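Local structure of Myo-inositol 2-dehydrogenase (Thermotoga maritima, 3EZY) at residues Ile117-Phe130 / Arg280-Phe292. The protein catalyses the NAD(+)-dependent oxidation of myo-inositol to scyllo-inosose, probably as a step of a myo-inositol degradation pathway. Numbering follows the deposited sequence. Where two conformers were deposited one is given.
Sequences ILFTGFNRRFDRNF and RYRDSYLEELKTF
With CG between its backbone N and carbonyl carbon (chi1 62°), Asn123 lays its amide over one face of the Tyr285 ring, stacked nearly parallel, Asn123 CG 3.4 Å from Tyr285 CE1. That turn also aims Asn123 ND2 at Ser284 OG in a 3.1 Å hydrogen bond, nearly straight (170°) and in the amide plane, while Asn123 OD1 and Tyr285 OH share a water. Ser284 OG in turn donates to Tyr281 O. Phe126 presents a ring face to the helix: Glu288 CA lies over it, 3.8 Å from the ring centroid, a CH-pi contact. Replacing Phe126 by an alanine removes the ring and would probably open a gap beside Glu288 CB and Thr291. In this Gfo/Idh/MocA enzyme, strand 118-121 is, within this chain, an outermost strand of the parallel Rossmann sheet; it runs nearly antiparallel to segment 280-292 of helix 277-298, and there Phe292 turns an edge to the face of Phe119, planes at 83°. Beyond the 3-10 turn, the two carboxylate oxygens of Asp127 serve different partners: Asp127 OD1 caps the following helix, accepting from Phe130 N at 3.1 Å, and OD2 takes weak bonds from both Arg280 NH1 and NH2 within a salt bridge. Arg280 NH2 also lies 3.5 Å from Phe130 CE2.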
ATOM      1  N   ILE A 117      18.284 -39.712  -8.357  1.00 27.91           N
ATOM      2  CA  ILE A 117      18.105 -38.265  -8.207  1.00 28.15           C
ATOM      3  C   ILE A 117      18.947 -37.711  -7.070  1.00 26.58           C
ATOM      4  O   ILE A 117      19.006 -38.296  -5.991  1.00 26.41           O
ATOM      5  CB  ILE A 117      16.608 -37.970  -7.895  1.00 28.60           C
ATOM      6  CG1 ILE A 117      15.753 -38.296  -9.100  1.00 32.32           C
ATOM      7  CG2 ILE A 117      16.359 -36.555  -7.500  1.00 30.93           C
ATOM      8  CD1 ILE A 117      14.266 -38.264  -8.749  1.00 33.17           C
ATOM      9  N   LEU A 118      19.579 -36.572  -7.332  1.00 24.73           N
ATOM     10  CA  LEU A 118      20.166 -35.717  -6.309  1.00 23.93           C
ATOM     11  C   LEU A 118      19.447 -34.356  -6.373  1.00 22.60           C
ATOM     12  O   LEU A 118      19.586 -33.626  -7.342  1.00 22.24           O
ATOM     13  CB  LEU A 118      21.678 -35.529  -6.502  1.00 23.31           C
ATOM     14  CG  LEU A 118      22.350 -34.525  -5.530  1.00 24.77           C
ATOM     15  CD1 LEU A 118      21.988 -34.848  -4.065  1.00 22.64           C
ATOM     16  CD2 LEU A 118      23.884 -34.506  -5.711  1.00 22.89           C
ATOM     17  N   PHE A 119      18.657 -34.057  -5.356  1.00 19.81           N
ATOM     18  CA  PHE A 119      17.832 -32.828  -5.303  1.00 20.68           C
ATOM     19  C   PHE A 119      18.431 -31.939  -4.207  1.00 20.71           C
ATOM     20  O   PHE A 119      18.599 -32.384  -3.087  1.00 21.44           O
ATOM     21  CB  PHE A 119      16.400 -33.227  -4.910  1.00 20.42           C
ATOM     22  CG  PHE A 119      15.356 -32.111  -5.041  1.00 20.24           C
ATOM     23  CD1 PHE A 119      14.315 -32.237  -5.955  1.00 21.93           C
ATOM     24  CD2 PHE A 119      15.418 -30.977  -4.244  1.00 20.16           C
ATOM     25  CE1 PHE A 119      13.327 -31.259  -6.081  1.00 21.35           C
ATOM     26  CE2 PHE A 119      14.439 -29.969  -4.373  1.00 22.83           C
ATOM     27  CZ  PHE A 119      13.402 -30.127  -5.304  1.00 24.03           C
ATOM     28  N   THR A 120      18.758 -30.695  -4.536  1.00 20.97           N
ATOM     29  CA  THR A 120      19.369 -29.785  -3.603  1.00 21.17           C
ATOM     30  C   THR A 120      18.274 -28.963  -2.953  1.00 21.09           C
ATOM     31  O   THR A 120      17.398 -28.446  -3.643  1.00 21.36           O
ATOM     32  CB  THR A 120      20.323 -28.810  -4.311  1.00 21.82           C
ATOM     33  OG1 THR A 120      21.416 -29.552  -4.854  1.00 23.06           O
ATOM     34  CG2 THR A 120      20.903 -27.776  -3.305  1.00 21.43           C
ATOM     35  N   GLY A 121      18.331 -28.830  -1.628  1.00 21.10           N
ATOM     36  CA  GLY A 121      17.250 -28.216  -0.877  1.00 20.06           C
ATOM     37  C   GLY A 121      17.269 -26.686  -0.882  1.00 21.64           C
ATOM     38  O   GLY A 121      17.385 -26.076   0.197  1.00 21.78           O
ATOM     39  N   PHE A 122      17.159 -26.059  -2.062  1.00 20.63           N
ATOM     40  CA  PHE A 122      16.946 -24.590  -2.116  1.00 21.31           C
ATOM     41  C   PHE A 122      15.452 -24.288  -2.009  1.00 21.43           C
ATOM     42  O   PHE A 122      14.759 -24.153  -3.010  1.00 21.72           O
ATOM     43  CB  PHE A 122      17.583 -23.992  -3.362  1.00 21.76           C
ATOM     44  CG  PHE A 122      19.088 -23.930  -3.275  1.00 21.58           C
ATOM     45  CD1 PHE A 122      19.710 -23.438  -2.121  1.00 22.91           C
ATOM     46  CD2 PHE A 122      19.874 -24.335  -4.334  1.00 21.76           C
ATOM     47  CE1 PHE A 122      21.085 -23.359  -2.042  1.00 22.27           C
ATOM     48  CE2 PHE A 122      21.252 -24.221  -4.291  1.00 19.38           C
ATOM     49  CZ  PHE A 122      21.872 -23.773  -3.127  1.00 19.22           C
ATOM     50  N   ASN A 123      14.943 -24.283  -0.782  1.00 21.33           N
ATOM     51  CA  ASN A 123      13.502 -24.173  -0.569  1.00 21.61           C
ATOM     52  C   ASN A 123      12.875 -22.857  -1.036  1.00 21.03           C
ATOM     53  O   ASN A 123      11.704 -22.812  -1.345  1.00 21.57           O
ATOM     54  CB  ASN A 123      13.146 -24.387   0.923  1.00 20.56           C
ATOM     55  CG  ASN A 123      13.781 -23.336   1.826  1.00 23.55           C
ATOM     56  OD1 ASN A 123      15.006 -23.280   1.943  1.00 22.29           O
ATOM     57  ND2 ASN A 123      12.959 -22.493   2.465  1.00 19.85           N
ATOM     58  N   ARG A 124      13.625 -21.769  -1.060  1.00 21.93           N
ATOM     59  CA  ARG A 124      13.003 -20.495  -1.442  1.00 22.24           C
ATOM     60  C   ARG A 124      12.550 -20.483  -2.902  1.00 21.93           C
ATOM     61  O   ARG A 124      11.764 -19.618  -3.266  1.00 21.96           O
ATOM     62  CB  ARG A 124      13.911 -19.280  -1.150  1.00 22.10           C
ATOM     63  CG  ARG A 124      14.463 -19.280   0.290  1.00 22.57           C
ATOM     64  CD  ARG A 124      15.200 -17.996   0.669  1.00 25.01           C
ATOM     65  NE  ARG A 124      15.833 -18.158   2.004  1.00 26.65           N
ATOM     66  CZ  ARG A 124      16.847 -17.408   2.448  1.00 26.10           C
ATOM     67  NH1 ARG A 124      17.317 -16.416   1.686  1.00 24.94           N
ATOM     68  NH2 ARG A 124      17.380 -17.629   3.656  1.00 24.26           N
ATOM     69  N   ARG A 125      13.041 -21.397  -3.751  1.00 20.73           N
ATOM     70  CA  ARG A 125      12.455 -21.447  -5.119  1.00 20.75           C
ATOM     71  C   ARG A 125      10.987 -21.799  -5.053  1.00 21.45           C
ATOM     72  O   ARG A 125      10.306 -21.647  -6.052  1.00 20.32           O
ATOM     73  CB  ARG A 125      13.085 -22.500  -6.013  1.00 20.44           C
ATOM     74  CG  ARG A 125      14.559 -22.258  -6.298  1.00 19.33           C
ATOM     75  CD  ARG A 125      15.002 -23.108  -7.461  1.00 20.81           C
ATOM     76  NE  ARG A 125      16.428 -22.960  -7.746  1.00 21.90           N
ATOM     77  CZ  ARG A 125      16.977 -23.389  -8.875  1.00 23.95           C
ATOM     78  NH1 ARG A 125      16.215 -24.029  -9.733  1.00 22.23           N
ATOM     79  NH2 ARG A 125      18.283 -23.210  -9.126  1.00 23.49           N
ATOM     80  N   PHE A 126      10.516 -22.331  -3.900  1.00 21.08           N
ATOM     81  CA  PHE A 126       9.156 -22.811  -3.827  1.00 21.92           C
ATOM     82  C   PHE A 126       8.301 -21.925  -2.964  1.00 22.15           C
ATOM     83  O   PHE A 126       7.190 -22.321  -2.640  1.00 22.32           O
ATOM     84  CB  PHE A 126       9.105 -24.289  -3.330  1.00 22.43           C
ATOM     85  CG  PHE A 126       9.923 -25.234  -4.203  1.00 21.50           C
ATOM     86  CD1 PHE A 126       9.356 -25.816  -5.329  1.00 24.89           C
ATOM     87  CD2 PHE A 126      11.281 -25.456  -3.937  1.00 21.91           C
ATOM     88  CE1 PHE A 126      10.104 -26.655  -6.163  1.00 22.17           C
ATOM     89  CE2 PHE A 126      12.043 -26.304  -4.757  1.00 22.73           C
ATOM     90  CZ  PHE A 126      11.443 -26.905  -5.876  1.00 22.46           C
ATOM     91  N   ASP A 127       8.844 -20.790  -2.512  1.00 21.77           N
ATOM     92  CA  ASP A 127       8.061 -19.692  -1.900  1.00 22.83           C
ATOM     93  C   ASP A 127       7.022 -19.178  -2.915  1.00 23.43           C
ATOM     94  O   ASP A 127       7.354 -18.850  -4.060  1.00 22.85           O
ATOM     95  CB  ASP A 127       9.046 -18.566  -1.477  1.00 23.62           C
ATOM     96  CG  ASP A 127       8.347 -17.311  -0.926  1.00 25.24           C
ATOM     97  OD1 ASP A 127       7.658 -16.599  -1.698  1.00 23.70           O
ATOM     98  OD2 ASP A 127       8.522 -16.994   0.276  1.00 26.72           O
ATOM     99  N   ARG A 128       5.741 -19.155  -2.548  1.00 23.51           N
ATOM    100  CA  ARG A 128       4.743 -18.817  -3.556  1.00 23.85           C
ATOM    101  C   ARG A 128       4.967 -17.437  -4.201  1.00 22.39           C
ATOM    102  O   ARG A 128       4.657 -17.272  -5.382  1.00 21.62           O
ATOM    103  CB  ARG A 128       3.301 -18.896  -3.008  1.00 24.85           C
ATOM    104  CG  ARG A 128       3.047 -17.911  -1.891  1.00 32.04           C
ATOM    105  CD  ARG A 128       1.786 -18.233  -1.074  1.00 40.46           C
ATOM    106  NE  ARG A 128       0.580 -17.735  -1.725  1.00 48.39           N
ATOM    107  CZ  ARG A 128      -0.292 -18.493  -2.394  1.00 52.13           C
ATOM    108  NH1 ARG A 128      -1.370 -17.929  -2.944  1.00 51.52           N
ATOM    109  NH2 ARG A 128      -0.095 -19.816  -2.505  1.00 53.64           N
ATOM    110  N   ASN A 129       5.486 -16.456  -3.452  1.00 19.70           N
ATOM    111  CA  ASN A 129       5.741 -15.134  -4.032  1.00 18.54           C
ATOM    112  C   ASN A 129       6.920 -15.087  -5.010  1.00 19.19           C
ATOM    113  O   ASN A 129       6.817 -14.513  -6.082  1.00 17.96           O
ATOM    114  CB  ASN A 129       5.929 -14.131  -2.892  1.00 18.54           C
ATOM    115  CG  ASN A 129       4.731 -14.131  -1.952  1.00 19.79           C
ATOM    116  OD1 ASN A 129       3.622 -14.003  -2.410  1.00 17.12           O
ATOM    117  ND2 ASN A 129       4.950 -14.333  -0.660  1.00 16.87           N
ATOM    118  N   PHE A 130       8.053 -15.672  -4.625  1.00 18.37           N
ATOM    119  CA  PHE A 130       9.234 -15.699  -5.516  1.00 18.69           C
ATOM    120  C   PHE A 130       9.005 -16.494  -6.798  1.00 19.04           C
ATOM    121  O   PHE A 130       9.465 -16.134  -7.908  1.00 18.55           O
ATOM    122  CB  PHE A 130      10.425 -16.280  -4.750  1.00 17.75           C
ATOM    123  CG  PHE A 130      10.761 -15.533  -3.449  1.00 19.31           C
ATOM    124  CD1 PHE A 130      10.460 -14.169  -3.300  1.00 19.09           C
ATOM    125  CD2 PHE A 130      11.439 -16.186  -2.412  1.00 21.15           C
ATOM    126  CE1 PHE A 130      10.811 -13.472  -2.130  1.00 21.22           C
ATOM    127  CE2 PHE A 130      11.773 -15.512  -1.199  1.00 22.67           C
ATOM    128  CZ  PHE A 130      11.448 -14.152  -1.055  1.00 20.27           C
ATOM    129  N   ARG A 280       7.383 -18.369   8.690  1.00 23.62           N
ATOM    130  CA  ARG A 280       8.003 -17.883   7.440  1.00 23.81           C
ATOM    131  C   ARG A 280       8.142 -18.977   6.360  1.00 23.36           C
ATOM    132  O   ARG A 280       7.825 -18.755   5.172  1.00 23.42           O
ATOM    133  CB  ARG A 280       9.377 -17.226   7.710  1.00 23.29           C
ATOM    134  CG  ARG A 280      10.188 -16.901   6.428  1.00 25.46           C
ATOM    135  CD  ARG A 280       9.492 -15.761   5.664  1.00 25.29           C
ATOM    136  NE  ARG A 280      10.122 -15.417   4.389  1.00 33.16           N
ATOM    137  CZ  ARG A 280       9.989 -16.111   3.252  1.00 38.21           C
ATOM    138  NH1 ARG A 280       9.284 -17.244   3.226  1.00 37.48           N
ATOM    139  NH2 ARG A 280      10.601 -15.700   2.137  1.00 36.99           N
ATOM    140  N   TYR A 281       8.642 -20.144   6.760  1.00 22.29           N
ATOM    141  CA  TYR A 281       9.186 -21.082   5.774  1.00 22.92           C
ATOM    142  C   TYR A 281       8.393 -22.350   5.528  1.00 23.39           C
ATOM    143  O   TYR A 281       8.689 -23.120   4.591  1.00 22.47           O
ATOM    144  CB  TYR A 281      10.615 -21.492   6.178  1.00 22.27           C
ATOM    145  CG  TYR A 281      11.705 -20.433   5.955  1.00 23.08           C
ATOM    146  CD1 TYR A 281      12.501 -20.021   7.001  1.00 24.58           C
ATOM    147  CD2 TYR A 281      11.943 -19.882   4.683  1.00 23.44           C
ATOM    148  CE1 TYR A 281      13.521 -19.106   6.815  1.00 24.27           C
ATOM    149  CE2 TYR A 281      12.943 -18.961   4.470  1.00 23.93           C
ATOM    150  CZ  TYR A 281      13.743 -18.586   5.547  1.00 24.45           C
ATOM    151  OH  TYR A 281      14.735 -17.665   5.376  1.00 24.08           O
ATOM    152  N   ARG A 282       7.424 -22.616   6.388  1.00 24.07           N
ATOM    153  CA  ARG A 282       6.770 -23.922   6.351  1.00 25.95           C
ATOM    154  C   ARG A 282       6.142 -24.275   5.002  1.00 24.98           C
ATOM    155  O   ARG A 282       6.276 -25.425   4.524  1.00 25.24           O
ATOM    156  CB  ARG A 282       5.713 -24.006   7.467  1.00 26.91           C
ATOM    157  CG  ARG A 282       4.627 -25.044   7.239  1.00 34.00           C
ATOM    158  CD  ARG A 282       5.028 -26.412   7.714  1.00 42.99           C
ATOM    159  NE  ARG A 282       4.967 -26.565   9.175  1.00 49.82           N
ATOM    160  CZ  ARG A 282       5.438 -27.631   9.844  1.00 52.95           C
ATOM    161  NH1 ARG A 282       6.010 -28.646   9.195  1.00 52.84           N
ATOM    162  NH2 ARG A 282       5.344 -27.687  11.171  1.00 54.32           N
ATOM    163  N   ASP A 283       5.453 -23.318   4.377  1.00 24.09           N
ATOM    164  CA  ASP A 283       4.813 -23.609   3.094  0.70 24.40           C
ATOM    165  C   ASP A 283       5.820 -23.865   1.979  1.00 23.14           C
ATOM    166  O   ASP A 283       5.572 -24.706   1.120  1.00 22.86           O
ATOM    167  CB  ASP A 283       3.863 -22.500   2.637  0.70 25.29           C
ATOM    168  CG  ASP A 283       3.159 -22.856   1.336  0.70 29.29           C
ATOM    169  OD1 ASP A 283       2.534 -23.957   1.272  0.70 34.73           O
ATOM    170  OD2 ASP A 283       3.248 -22.056   0.354  0.70 34.51           O
ATOM    171  N   SER A 284       6.947 -23.148   1.982  1.00 22.31           N
ATOM    172  CA  SER A 284       7.988 -23.381   0.947  1.00 21.13           C
ATOM    173  C   SER A 284       8.617 -24.765   1.132  1.00 21.08           C
ATOM    174  O   SER A 284       8.892 -25.461   0.172  1.00 20.61           O
ATOM    175  CB  SER A 284       9.080 -22.291   0.978  1.00 20.64           C
ATOM    176  OG  SER A 284       9.912 -22.394   2.120  1.00 20.45           O
ATOM    177  N   TYR A 285       8.820 -25.205   2.376  1.00 20.78           N
ATOM    178  CA  TYR A 285       9.306 -26.578   2.560  1.00 20.55           C
ATOM    179  C   TYR A 285       8.288 -27.632   2.125  1.00 21.18           C
ATOM    180  O   TYR A 285       8.642 -28.667   1.519  1.00 21.21           O
ATOM    181  CB  TYR A 285       9.716 -26.812   4.021  1.00 20.76           C
ATOM    182  CG  TYR A 285      11.003 -26.145   4.404  1.00 18.65           C
ATOM    183  CD1 TYR A 285      12.193 -26.452   3.749  1.00 22.08           C
ATOM    184  CD2 TYR A 285      11.042 -25.250   5.463  1.00 21.40           C
ATOM    185  CE1 TYR A 285      13.401 -25.845   4.109  1.00 20.83           C
ATOM    186  CE2 TYR A 285      12.236 -24.639   5.849  1.00 23.05           C
ATOM    187  CZ  TYR A 285      13.414 -24.962   5.175  1.00 23.36           C
ATOM    188  OH  TYR A 285      14.569 -24.331   5.547  1.00 22.43           O
ATOM    189  N   LEU A 286       7.015 -27.403   2.445  1.00 21.29           N
ATOM    190  CA  LEU A 286       6.004 -28.363   2.062  1.00 21.36           C
ATOM    191  C   LEU A 286       6.017 -28.504   0.538  1.00 22.36           C
ATOM    192  O   LEU A 286       5.986 -29.617   0.006  1.00 22.26           O
ATOM    193  CB  LEU A 286       4.625 -27.864   2.488  1.00 22.02           C
ATOM    194  CG  LEU A 286       3.500 -28.743   1.950  1.00 23.27           C
ATOM    195  CD1 LEU A 286       3.534 -30.161   2.602  1.00 21.09           C
ATOM    196  CD2 LEU A 286       2.126 -28.074   2.159  1.00 26.61           C
ATOM    197  N   GLU A 287       6.028 -27.373  -0.159  1.00 20.33           N
ATOM    198  CA  GLU A 287       5.953 -27.404  -1.625  1.00 22.93           C
ATOM    199  C   GLU A 287       7.214 -27.983  -2.290  1.00 22.06           C
ATOM    200  O   GLU A 287       7.148 -28.658  -3.350  1.00 20.14           O
ATOM    201  CB  GLU A 287       5.729 -25.995  -2.142  1.00 23.14           C
ATOM    202  CG  GLU A 287       5.573 -25.915  -3.655  1.00 31.40           C
ATOM    203  CD  GLU A 287       4.171 -26.349  -4.139  1.00 42.02           C
ATOM    204  OE1 GLU A 287       3.287 -26.731  -3.296  1.00 43.45           O
ATOM    205  OE2 GLU A 287       3.973 -26.301  -5.378  1.00 46.20           O
ATOM    206  N   GLU A 288       8.359 -27.679  -1.688  1.00 20.98           N
ATOM    207  CA  GLU A 288       9.644 -28.252  -2.130  1.00 21.77           C
ATOM    208  C   GLU A 288       9.623 -29.790  -2.053  1.00 22.20           C
ATOM    209  O   GLU A 288      10.058 -30.495  -2.968  1.00 22.67           O
ATOM    210  CB  GLU A 288      10.771 -27.716  -1.261  1.00 21.52           C
ATOM    211  CG  GLU A 288      12.114 -28.295  -1.651  1.00 21.22           C
ATOM    212  CD  GLU A 288      13.197 -27.828  -0.767  1.00 23.80           C
ATOM    213  OE1 GLU A 288      13.025 -27.858   0.471  1.00 24.98           O
ATOM    214  OE2 GLU A 288      14.226 -27.405  -1.305  1.00 25.46           O
ATOM    215  N   LEU A 289       9.122 -30.309  -0.945  1.00 22.86           N
ATOM    216  CA  LEU A 289       9.091 -31.761  -0.706  1.00 22.30           C
ATOM    217  C   LEU A 289       8.086 -32.489  -1.612  1.00 23.68           C
ATOM    218  O   LEU A 289       8.385 -33.577  -2.158  1.00 23.39           O
ATOM    219  CB  LEU A 289       8.802 -32.052   0.766  1.00 22.30           C
ATOM    220  CG  LEU A 289       8.658 -33.543   1.171  1.00 23.13           C
ATOM    221  CD1 LEU A 289       9.819 -34.286   0.616  1.00 25.35           C
ATOM    222  CD2 LEU A 289       8.636 -33.740   2.680  1.00 26.19           C
ATOM    223  N   LYS A 290       6.899 -31.909  -1.797  1.00 23.47           N
ATOM    224  CA  LYS A 290       5.960 -32.483  -2.768  1.00 24.33           C
ATOM    225  C   LYS A 290       6.612 -32.591  -4.154  1.00 24.79           C
ATOM    226  O   LYS A 290       6.317 -33.522  -4.912  1.00 24.92           O
ATOM    227  CB  LYS A 290       4.675 -31.637  -2.870  1.00 24.25           C
ATOM    228  CG  LYS A 290       3.889 -31.533  -1.588  1.00 25.37           C
ATOM    229  CD  LYS A 290       2.542 -30.829  -1.893  1.00 31.42           C
ATOM    230  CE  LYS A 290       1.679 -30.654  -0.620  1.00 33.64           C
ATOM    231  NZ  LYS A 290       0.731 -29.450  -0.780  1.00 38.16           N
ATOM    232  N   THR A 291       7.464 -31.623  -4.490  1.00 23.51           N
ATOM    233  CA  THR A 291       8.093 -31.591  -5.814  1.00 24.13           C
ATOM    234  C   THR A 291       9.124 -32.711  -5.944  1.00 23.40           C
ATOM    235  O   THR A 291       9.161 -33.400  -6.967  1.00 22.32           O
ATOM    236  CB  THR A 291       8.762 -30.219  -6.143  1.00 23.78           C
ATOM    237  OG1 THR A 291       7.789 -29.174  -6.002  1.00 26.40           O
ATOM    238  CG2 THR A 291       9.319 -30.191  -7.574  1.00 24.94           C
ATOM    239  N   PHE A 292       9.954 -32.861  -4.915  1.00 22.48           N
ATOM    240  CA  PHE A 292      10.895 -33.976  -4.818  1.00 22.68           C
ATOM    241  C   PHE A 292      10.199 -35.343  -4.998  1.00 23.06           C
ATOM    242  O   PHE A 292      10.670 -36.217  -5.738  1.00 23.56           O
ATOM    243  CB  PHE A 292      11.632 -33.950  -3.458  1.00 21.99           C
ATOM    244  CG  PHE A 292      12.547 -35.162  -3.248  1.00 21.71           C
ATOM    245  CD1 PHE A 292      13.634 -35.367  -4.088  1.00 19.46           C
ATOM    246  CD2 PHE A 292      12.293 -36.091  -2.243  1.00 22.42           C
ATOM    247  CE1 PHE A 292      14.474 -36.448  -3.939  1.00 17.81           C
ATOM    248  CE2 PHE A 292      13.140 -37.196  -2.063  1.00 19.46           C
ATOM    249  CZ  PHE A 292      14.231 -37.374  -2.923  1.00 19.75           C
TER
HETATM  250  O   HOH W   1      16.690 -24.996   3.773  1.00 23.82           O
HETATM  251  O   HOH W   2       5.408 -19.994   0.275  1.00 30.65           O